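Local coordinates for protection of telomeres protein poz1 (Schizosaccharomyces pombe, PDB 5WE0) that binds telomeric DNA and acts as a negative regulator of telomerase and of telomere length, at residues A[63-68]-A[97-102]; A[131-136]-A[220-225]; A[141-146]-A[209-214]. All coordinates share one frame; numbering follows the deposited sequence.

Contact 1: residues A[63-68]-A[97-102]; sequences YCFNLS and SNALER
The methyl group of Ala99 meets two neighbouring side chains, Cys64 and Phe65, at the point where helix 54-64 ends in a Schellman motif against helix 93-115. CE2 of the Phe65 ring comes within 4.1 Å of Ala99 CB, which approaches the ring obliquely. Beside it, Cys64 SG lies 4.3 Å from the same Ala99 CB, so one methyl is met by an aromatic carbon and a thiol sulfur together. The contact is apolar and buried, near the centre of the folded chain. A side chain as short as alanine suits this place, because the CA atoms of Cys64 and Ala99 are 7.7 Å apart and Phe65 must still extend its ring toward the helix. The two residues from the helix end also pack on each other: Cys64 SG sits 4.0 Å above one face of the Phe65 ring, displaced toward its rim. With CG anti to the carbonyl carbon (chi1 -65°), the Phe65 ring is directed into the core, where it also touches Trp209 and Leu216 of helix 209-230 and Ile148 of helix 130-157. Ala99 in turn rests on Phe60 and Ile61, one turn back along helix 54-64. Behind this first shell the chain changes course. Phe65 is the first residue to leave helical geometry, and Asn66, with positive phi, is the C-prime residue. Asparagine tolerates that conformation comparatively well, and its ND2 is hydrogen-bonded to Gln87 O. The Schellman closure pairs Leu67 N with Glu62 O and, inside it, Asn66 N with Tyr63 O at 3.0 Å.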
loop_
_atom_site.group_PDB
_atom_site.type_symbol
_atom_site.label_atom_id
_atom_site.label_comp_id
_atom_site.label_asym_id
_atom_site.label_seq_id
_atom_site.Cartn_x
_atom_site.Cartn_y
_atom_site.Cartn_z
ATOM N N TYR A 63 -7.816 0.255 -1.148
ATOM C CA TYR A 63 -8.758 0.834 -0.192
ATOM C C TYR A 63 -8.082 1.921 0.639
ATOM O O TYR A 63 -8.560 3.057 0.705
ATOM C CB TYR A 63 -9.314 -0.280 0.708
ATOM C CG TYR A 63 -10.383 0.149 1.718
ATOM C CD1 TYR A 63 -11.469 0.930 1.332
ATOM C CD2 TYR A 63 -10.309 -0.249 3.054
ATOM C CE1 TYR A 63 -12.441 1.318 2.257
ATOM C CE2 TYR A 63 -11.277 0.128 3.974
ATOM C CZ TYR A 63 -12.335 0.904 3.567
ATOM O OH TYR A 63 -13.289 1.274 4.468
ATOM N N CYS A 64 -6.906 1.607 1.191
ATOM C CA CYS A 64 -6.166 2.536 2.044
ATOM C C CYS A 64 -5.903 3.877 1.360
ATOM O O CYS A 64 -6.056 4.942 1.973
ATOM C CB CYS A 64 -4.851 1.881 2.452
ATOM S SG CYS A 64 -3.813 2.909 3.467
ATOM N N PHE A 65 -5.448 3.854 0.111
ATOM C CA PHE A 65 -5.122 5.084 -0.596
ATOM C C PHE A 65 -6.245 5.527 -1.517
ATOM O O PHE A 65 -6.066 6.484 -2.280
ATOM C CB PHE A 65 -3.799 4.934 -1.370
ATOM C CG PHE A 65 -2.623 4.747 -0.465
ATOM C CD1 PHE A 65 -2.115 5.816 0.253
ATOM C CD2 PHE A 65 -2.071 3.494 -0.276
ATOM C CE1 PHE A 65 -1.063 5.642 1.130
ATOM C CE2 PHE A 65 -1.006 3.317 0.585
ATOM C CZ PHE A 65 -0.508 4.392 1.297
ATOM N N ASN A 66 -7.402 4.861 -1.451
ATOM C CA ASN A 66 -8.599 5.312 -2.154
ATOM C C ASN A 66 -8.326 5.442 -3.656
ATOM O O ASN A 66 -8.687 6.431 -4.301
ATOM C CB ASN A 66 -9.087 6.632 -1.537
ATOM C CG ASN A 66 -10.620 6.787 -1.561
ATOM O OD1 ASN A 66 -11.350 5.864 -1.916
ATOM N ND2 ASN A 66 -11.099 7.956 -1.154
ATOM N N LEU A 67 -7.656 4.424 -4.215
ATOM C CA LEU A 67 -7.213 4.484 -5.609
ATOM C C LEU A 67 -8.374 4.557 -6.600
ATOM O O LEU A 67 -8.151 4.919 -7.761
ATOM C CB LEU A 67 -6.302 3.290 -5.946
ATOM C CG LEU A 67 -4.983 3.290 -5.165
ATOM C CD1 LEU A 67 -4.033 2.178 -5.661
ATOM C CD2 LEU A 67 -4.324 4.659 -5.256
ATOM N N SER A 68 -9.598 4.202 -6.177
ATOM C CA SER A 68 -10.776 4.330 -7.038
ATOM C C SER A 68 -11.077 5.767 -7.439
ATOM O O SER A 68 -11.780 5.970 -8.436
ATOM C CB SER A 68 -12.017 3.783 -6.340
ATOM O OG SER A 68 -12.038 2.387 -6.468
ATOM N N SER A 97 2.835 2.582 7.899
ATOM C CA SER A 97 3.951 1.649 7.968
ATOM C C SER A 97 3.518 0.244 7.539
ATOM O O SER A 97 4.254 -0.445 6.818
ATOM C CB SER A 97 4.519 1.661 9.389
ATOM O OG SER A 97 5.781 1.055 9.447
ATOM N N ASN A 98 2.329 -0.201 7.981
ATOM C CA ASN A 98 1.809 -1.496 7.546
ATOM C C ASN A 98 1.526 -1.503 6.052
ATOM O O ASN A 98 1.825 -2.484 5.357
ATOM C CB ASN A 98 0.539 -1.849 8.313
ATOM C CG ASN A 98 0.803 -2.138 9.788
ATOM O OD1 ASN A 98 1.938 -2.343 10.199
ATOM N ND2 ASN A 98 -0.256 -2.148 10.587
ATOM N N ALA A 99 0.957 -0.408 5.540
ATOM C CA ALA A 99 0.689 -0.314 4.113
ATOM C C ALA A 99 1.977 -0.438 3.298
ATOM O O ALA A 99 1.974 -1.044 2.222
ATOM C CB ALA A 99 -0.025 1.002 3.807
ATOM N N LEU A 100 3.083 0.172 3.768
ATOM C CA LEU A 100 4.345 0.074 3.029
ATOM C C LEU A 100 4.894 -1.339 3.056
ATOM O O LEU A 100 5.504 -1.798 2.083
ATOM C CB LEU A 100 5.384 1.036 3.590
ATOM C CG LEU A 100 5.176 2.509 3.227
ATOM C CD1 LEU A 100 5.998 3.407 4.161
ATOM C CD2 LEU A 100 5.530 2.715 1.764
ATOM N N GLU A 101 4.708 -2.031 4.169
ATOM C CA GLU A 101 5.135 -3.409 4.221
ATOM C C GLU A 101 4.309 -4.259 3.263
ATOM O O GLU A 101 4.853 -5.123 2.572
ATOM C CB GLU A 101 5.054 -3.913 5.659
ATOM C CG GLU A 101 5.581 -5.309 5.825
ATOM C CD GLU A 101 5.817 -5.677 7.279
ATOM O OE1 GLU A 101 6.072 -6.875 7.563
ATOM O OE2 GLU A 101 5.777 -4.764 8.137
ATOM N N ARG A 102 3.017 -3.959 3.181
ATOM C CA ARG A 102 2.121 -4.665 2.279
ATOM C C ARG A 102 2.531 -4.390 0.833
ATOM O O ARG A 102 2.586 -5.307 0.013
ATOM C CB ARG A 102 0.673 -4.232 2.509
ATOM C CG ARG A 102 0.034 -4.842 3.747
ATOM C CD ARG A 102 -1.443 -4.489 3.838
ATOM N NE ARG A 102 -1.839 -4.138 5.198
ATOM C CZ ARG A 102 -1.882 -4.999 6.209
ATOM N NH1 ARG A 102 -1.553 -6.269 6.016
ATOM N NH2 ARG A 102 -2.254 -4.592 7.415
#

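Contact 2: residues A[131-136]-A[220-225]; sequences ETLNNE and IQCTKL
Cys222 points its thiol at Leu133, and these two side chains, with a smaller share from Glu136, make the contact. Leu133 CD1 reaches Cys222 SG at 3.9 Å, a van der Waals meeting of a branched aliphatic end with a polarisable sulfur. A chi1 of -175° swings the sulfur away from the Cys222 amide nitrogen and across to the facing helix. Cysteine is short enough to fit where the CA atoms of Leu133 and Cys222 stand 7.4 Å apart. The pairing joins helix 130-157 to helix 209-230, two long helices of this all-helical fold that run in roughly opposite directions. One turn on from Leu133, Glu136 offers only its aliphatic root, with CB 4.5 Å from Cys222 SG, while its OE1 accepts a hydrogen bond from the backbone of the chain of another protein. Leucine suits its place: the branched end meets the sulfur while the residue also packs on Leu128 and on Met114 of helix 93-115. Beyond Cys222, Lys224 NZ donates to Gln221 OE1 at 3.0 Å, lying in the carbonyl plane with a C=O...N angle of 148°, and forms a salt bridge with Glu62 OE2 of helix 54-64.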
loop_
_atom_site.group_PDB
_atom_site.type_symbol
_atom_site.label_atom_id
_atom_site.label_comp_id
_atom_site.label_asym_id
_atom_site.label_seq_id
_atom_site.Cartn_x
_atom_site.Cartn_y
_atom_site.Cartn_z
ATOM N N GLU A 131 10.970 -7.528 -19.995
ATOM C CA GLU A 131 11.953 -6.540 -19.570
ATOM C C GLU A 131 11.328 -5.152 -19.462
ATOM O O GLU A 131 11.662 -4.389 -18.554
ATOM C CB GLU A 131 13.152 -6.537 -20.524
ATOM C CG GLU A 131 12.844 -6.074 -21.952
ATOM C CD GLU A 131 12.510 -7.227 -22.915
ATOM O OE1 GLU A 131 11.989 -8.289 -22.456
ATOM O OE2 GLU A 131 12.779 -7.055 -24.132
ATOM N N THR A 132 10.405 -4.830 -20.366
ATOM C CA THR A 132 9.722 -3.544 -20.352
ATOM C C THR A 132 8.788 -3.425 -19.162
ATOM O O THR A 132 8.802 -2.415 -18.445
ATOM C CB THR A 132 8.921 -3.375 -21.647
ATOM O OG1 THR A 132 9.821 -3.341 -22.750
ATOM C CG2 THR A 132 8.076 -2.100 -21.605
ATOM N N LEU A 133 7.979 -4.461 -18.938
ATOM C CA LEU A 133 7.004 -4.462 -17.858
ATOM C C LEU A 133 7.669 -4.436 -16.495
ATOM O O LEU A 133 7.213 -3.722 -15.592
ATOM C CB LEU A 133 6.104 -5.690 -17.980
ATOM C CG LEU A 133 4.856 -5.522 -18.841
ATOM C CD1 LEU A 133 4.036 -4.433 -18.181
ATOM C CD2 LEU A 133 5.181 -5.123 -20.264
ATOM N N ASN A 134 8.750 -5.199 -16.327
ATOM C CA ASN A 134 9.438 -5.203 -15.040
ATOM C C ASN A 134 10.003 -3.815 -14.743
ATOM O O ASN A 134 9.885 -3.310 -13.627
ATOM C CB ASN A 134 10.523 -6.278 -15.046
ATOM C CG ASN A 134 11.072 -6.572 -13.666
ATOM O OD1 ASN A 134 10.391 -7.172 -12.819
ATOM N ND2 ASN A 134 12.316 -6.182 -13.436
ATOM N N ASN A 135 10.606 -3.187 -15.749
ATOM C CA ASN A 135 11.191 -1.857 -15.606
ATOM C C ASN A 135 10.133 -0.799 -15.289
ATOM O O ASN A 135 10.363 0.104 -14.477
ATOM C CB ASN A 135 11.942 -1.521 -16.898
ATOM C CG ASN A 135 12.609 -0.172 -16.861
ATOM O OD1 ASN A 135 13.509 0.078 -16.049
ATOM N ND2 ASN A 135 12.186 0.708 -17.759
ATOM N N GLU A 136 8.972 -0.885 -15.935
ATOM C CA GLU A 136 7.900 0.068 -15.668
ATOM C C GLU A 136 7.392 -0.073 -14.238
ATOM O O GLU A 136 7.249 0.919 -13.521
ATOM C CB GLU A 136 6.766 -0.125 -16.668
ATOM C CG GLU A 136 6.892 0.703 -17.915
ATOM C CD GLU A 136 5.780 0.388 -18.895
ATOM O OE1 GLU A 136 4.613 0.433 -18.482
ATOM O OE2 GLU A 136 6.055 0.111 -20.079
ATOM N N ILE A 220 -0.299 -0.541 -9.370
ATOM C CA ILE A 220 -1.185 -1.659 -9.051
ATOM C C ILE A 220 -1.697 -2.311 -10.328
ATOM O O ILE A 220 -1.771 -3.537 -10.424
ATOM C CB ILE A 220 -2.336 -1.176 -8.142
ATOM C CG1 ILE A 220 -1.790 -0.759 -6.752
ATOM C CG2 ILE A 220 -3.416 -2.270 -8.012
ATOM C CD1 ILE A 220 -1.145 -1.922 -5.935
ATOM N N GLN A 221 -2.070 -1.502 -11.324
ATOM C CA GLN A 221 -2.607 -2.041 -12.574
ATOM C C GLN A 221 -1.525 -2.771 -13.370
ATOM O O GLN A 221 -1.782 -3.824 -13.970
ATOM C CB GLN A 221 -3.221 -0.902 -13.405
ATOM C CG GLN A 221 -4.515 -0.284 -12.797
ATOM C CD GLN A 221 -5.623 -1.329 -12.520
ATOM O OE1 GLN A 221 -5.810 -1.778 -11.378
ATOM N NE2 GLN A 221 -6.354 -1.716 -13.570
ATOM N N CYS A 222 -0.315 -2.205 -13.398
ATOM C CA CYS A 222 0.825 -2.855 -14.027
ATOM C C CYS A 222 1.095 -4.207 -13.387
ATOM O O CYS A 222 1.230 -5.226 -14.081
ATOM C CB CYS A 222 2.056 -1.954 -13.901
ATOM S SG CYS A 222 3.547 -2.550 -14.774
ATOM N N THR A 223 1.108 -4.237 -12.054
ATOM C CA THR A 223 1.351 -5.477 -11.323
ATOM C C THR A 223 0.267 -6.510 -11.607
ATOM O O THR A 223 0.577 -7.674 -11.878
ATOM C CB THR A 223 1.415 -5.185 -9.821
ATOM O OG1 THR A 223 2.501 -4.295 -9.552
ATOM C CG2 THR A 223 1.637 -6.449 -9.031
ATOM N N LYS A 224 -1.011 -6.089 -11.578
ATOM C CA LYS A 224 -2.128 -6.990 -11.873
ATOM C C LYS A 224 -1.982 -7.606 -13.252
ATOM O O LYS A 224 -2.194 -8.811 -13.432
ATOM C CB LYS A 224 -3.462 -6.243 -11.818
ATOM C CG LYS A 224 -4.055 -5.951 -10.452
ATOM C CD LYS A 224 -5.480 -5.385 -10.655
ATOM C CE LYS A 224 -6.034 -4.785 -9.384
ATOM N NZ LYS A 224 -7.131 -3.817 -9.636
ATOM N N LEU A 225 -1.660 -6.779 -14.247
ATOM C CA LEU A 225 -1.503 -7.276 -15.613
ATOM C C LEU A 225 -0.383 -8.314 -15.703
ATOM O O LEU A 225 -0.605 -9.416 -16.199
ATOM C CB LEU A 225 -1.260 -6.102 -16.565
ATOM C CG LEU A 225 -1.137 -6.456 -18.044
ATOM C CD1 LEU A 225 -2.477 -6.949 -18.488
ATOM C CD2 LEU A 225 -0.738 -5.269 -18.898
#

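Contact 3: residues A[141-146]-A[209-214]; sequences YSCAKA and WSKFNS
The Phe212 ring brings its CD1 and CE1 atoms up to Cys143, while Phe212 CB lies over one face of the Trp209 indole, 3.8 Å above its plane and displaced toward the rim. This is helix-helix packing between 141-146, within helix 130-157, and 209-214, within helix 209-230. Phe212 CE1 is 3.6 Å from Cys143 O, which approaches the ring obliquely. The thiol of the same residue joins in: Cys143 SG is 3.9 Å from Phe212 CE1 and 5.0 Å from the ring centroid, at 71° from the ring normal, a sulfur-aromatic contact of oblique geometry. Cysteine serves well here, being compact yet polarisable enough to pack against an aromatic ring. With CG beside the backbone N (chi1 -61°), Phe212 sends its ring across to the other helix. With an alanine in place of Phe212, the Cys143 thiol would probably be left without its aromatic partner and a gap would open between the helices. Trp209 also makes edge-to-face contacts with Trp91 and Trp151, and Cys143 touches Val215 one turn further along. Apolar groups of the chain of another protein pack on Cys143, Lys211 and Phe212. Lysine suits the margin of this site because its long methylene chain can pack here: Lys211 bends at its last torsion (chi4 37°) and rests CE 4.0 Å from Cys143 SG.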
loop_
_atom_site.group_PDB
_atom_site.type_symbol
_atom_site.label_atom_id
_atom_site.label_comp_id
_atom_site.label_asym_id
_atom_site.label_seq_id
_atom_site.Cartn_x
_atom_site.Cartn_y
_atom_site.Cartn_z
ATOM N N TYR A 141 6.900 1.703 -8.758
ATOM C CA TYR A 141 6.964 1.293 -7.358
ATOM C C TYR A 141 7.808 2.258 -6.552
ATOM O O TYR A 141 7.440 2.671 -5.440
ATOM C CB TYR A 141 7.543 -0.108 -7.237
ATOM C CG TYR A 141 7.836 -0.517 -5.818
ATOM C CD1 TYR A 141 6.819 -1.002 -5.012
ATOM C CD2 TYR A 141 9.134 -0.462 -5.287
ATOM C CE1 TYR A 141 7.049 -1.389 -3.716
ATOM C CE2 TYR A 141 9.377 -0.872 -3.968
ATOM C CZ TYR A 141 8.307 -1.327 -3.190
ATOM O OH TYR A 141 8.460 -1.734 -1.876
ATOM N N SER A 142 8.991 2.549 -7.070
ATOM C CA SER A 142 9.940 3.402 -6.381
ATOM C C SER A 142 9.389 4.824 -6.222
ATOM O O SER A 142 9.555 5.444 -5.173
ATOM C CB SER A 142 11.270 3.343 -7.155
ATOM O OG SER A 142 12.100 4.452 -6.881
ATOM N N CYS A 143 8.718 5.347 -7.248
ATOM C CA CYS A 143 8.084 6.656 -7.127
ATOM C C CYS A 143 6.946 6.620 -6.101
ATOM O O CYS A 143 6.865 7.487 -5.223
ATOM C CB CYS A 143 7.592 7.131 -8.498
ATOM S SG CYS A 143 6.921 8.876 -8.539
ATOM N N ALA A 144 6.055 5.623 -6.197
ATOM C CA ALA A 144 4.943 5.517 -5.251
ATOM C C ALA A 144 5.444 5.394 -3.819
ATOM O O ALA A 144 4.915 6.042 -2.910
ATOM C CB ALA A 144 4.054 4.322 -5.593
ATOM N N LYS A 145 6.442 4.537 -3.592
ATOM C CA LYS A 145 6.928 4.335 -2.235
ATOM C C LYS A 145 7.517 5.619 -1.656
ATOM O O LYS A 145 7.263 5.953 -0.491
ATOM C CB LYS A 145 7.966 3.228 -2.196
ATOM C CG LYS A 145 8.486 2.942 -0.806
ATOM C CD LYS A 145 9.620 1.967 -0.859
ATOM C CE LYS A 145 10.151 1.683 0.532
ATOM N NZ LYS A 145 11.311 0.751 0.422
ATOM N N ALA A 146 8.318 6.341 -2.448
ATOM C CA ALA A 146 8.916 7.580 -1.957
ATOM C C ALA A 146 7.848 8.627 -1.666
ATOM O O ALA A 146 7.963 9.393 -0.700
ATOM C CB ALA A 146 9.922 8.123 -2.968
ATOM N N TRP A 209 -0.102 15.371 -4.119
ATOM C CA TRP A 209 -0.494 13.986 -3.913
ATOM C C TRP A 209 -1.107 13.370 -5.168
ATOM O O TRP A 209 -1.000 12.154 -5.366
ATOM C CB TRP A 209 -1.463 13.846 -2.738
ATOM C CG TRP A 209 -1.820 12.423 -2.589
ATOM C CD1 TRP A 209 -2.997 11.829 -2.936
ATOM C CD2 TRP A 209 -0.944 11.370 -2.160
ATOM N NE1 TRP A 209 -2.922 10.464 -2.722
ATOM C CE2 TRP A 209 -1.672 10.156 -2.245
ATOM C CE3 TRP A 209 0.378 11.334 -1.705
ATOM C CZ2 TRP A 209 -1.120 8.917 -1.878
ATOM C CZ3 TRP A 209 0.929 10.093 -1.346
ATOM C CH2 TRP A 209 0.173 8.913 -1.423
ATOM N N SER A 210 -1.717 14.182 -6.040
ATOM C CA SER A 210 -2.352 13.626 -7.234
ATOM C C SER A 210 -1.355 12.853 -8.101
ATOM O O SER A 210 -1.746 11.898 -8.773
ATOM C CB SER A 210 -2.996 14.727 -8.074
ATOM O OG SER A 210 -2.009 15.658 -8.475
ATOM N N LYS A 211 -0.083 13.278 -8.130
ATOM C CA LYS A 211 0.924 12.559 -8.900
ATOM C C LYS A 211 1.170 11.167 -8.322
ATOM O O LYS A 211 1.313 10.190 -9.069
ATOM C CB LYS A 211 2.242 13.327 -8.951
ATOM C CG LYS A 211 3.242 12.514 -9.789
ATOM C CD LYS A 211 4.716 12.875 -9.720
ATOM C CE LYS A 211 5.530 11.940 -10.672
ATOM N NZ LYS A 211 4.849 11.568 -11.990
ATOM N N PHE A 212 1.254 11.062 -6.991
ATOM C CA PHE A 212 1.504 9.767 -6.372
ATOM C C PHE A 212 0.278 8.892 -6.400
ATOM O O PHE A 212 0.401 7.671 -6.477
ATOM C CB PHE A 212 2.002 9.949 -4.954
ATOM C CG PHE A 212 3.280 10.692 -4.905
ATOM C CD1 PHE A 212 4.422 10.141 -5.478
ATOM C CD2 PHE A 212 3.342 11.954 -4.360
ATOM C CE1 PHE A 212 5.613 10.831 -5.481
ATOM C CE2 PHE A 212 4.533 12.652 -4.349
ATOM C CZ PHE A 212 5.675 12.087 -4.910
ATOM N N ASN A 213 -0.910 9.489 -6.369
ATOM C CA ASN A 213 -2.120 8.709 -6.595
ATOM C C ASN A 213 -2.078 8.038 -7.965
ATOM O O ASN A 213 -2.398 6.853 -8.099
ATOM C CB ASN A 213 -3.346 9.618 -6.466
ATOM C CG ASN A 213 -4.630 8.911 -6.797
ATOM O OD1 ASN A 213 -5.135 8.112 -6.011
ATOM N ND2 ASN A 213 -5.170 9.194 -7.972
ATOM N N SER A 214 -1.690 8.786 -8.998
ATOM C CA SER A 214 -1.636 8.229 -10.354
ATOM C C SER A 214 -0.562 7.143 -10.480
ATOM O O SER A 214 -0.812 6.070 -11.040
ATOM C CB SER A 214 -1.391 9.360 -11.354
ATOM O OG SER A 214 -1.060 8.825 -12.621
#

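Contacts 2 and 3 both join helix 130-157 to helix 209-230, with contact 3 nested inside the loop that contact 2 closes; their centres are about 15 Å apart. Contact 1 lies nearest the centre of the folded chain and joins a different pair, helices 54-64 and 93-115. It nevertheless packs on the other two: Phe65 CD1 is 3.9 Å from Trp209 CZ2, and Leu67 CD1 is 3.9 Å from Ile220 CG1. Each contact is mainly buried and uses a cysteine sulfur, but the company differs: a methyl in the central contact, a leucine in contact 2, and a ring with a lysine chain in contact 3, whose margin is partly exposed.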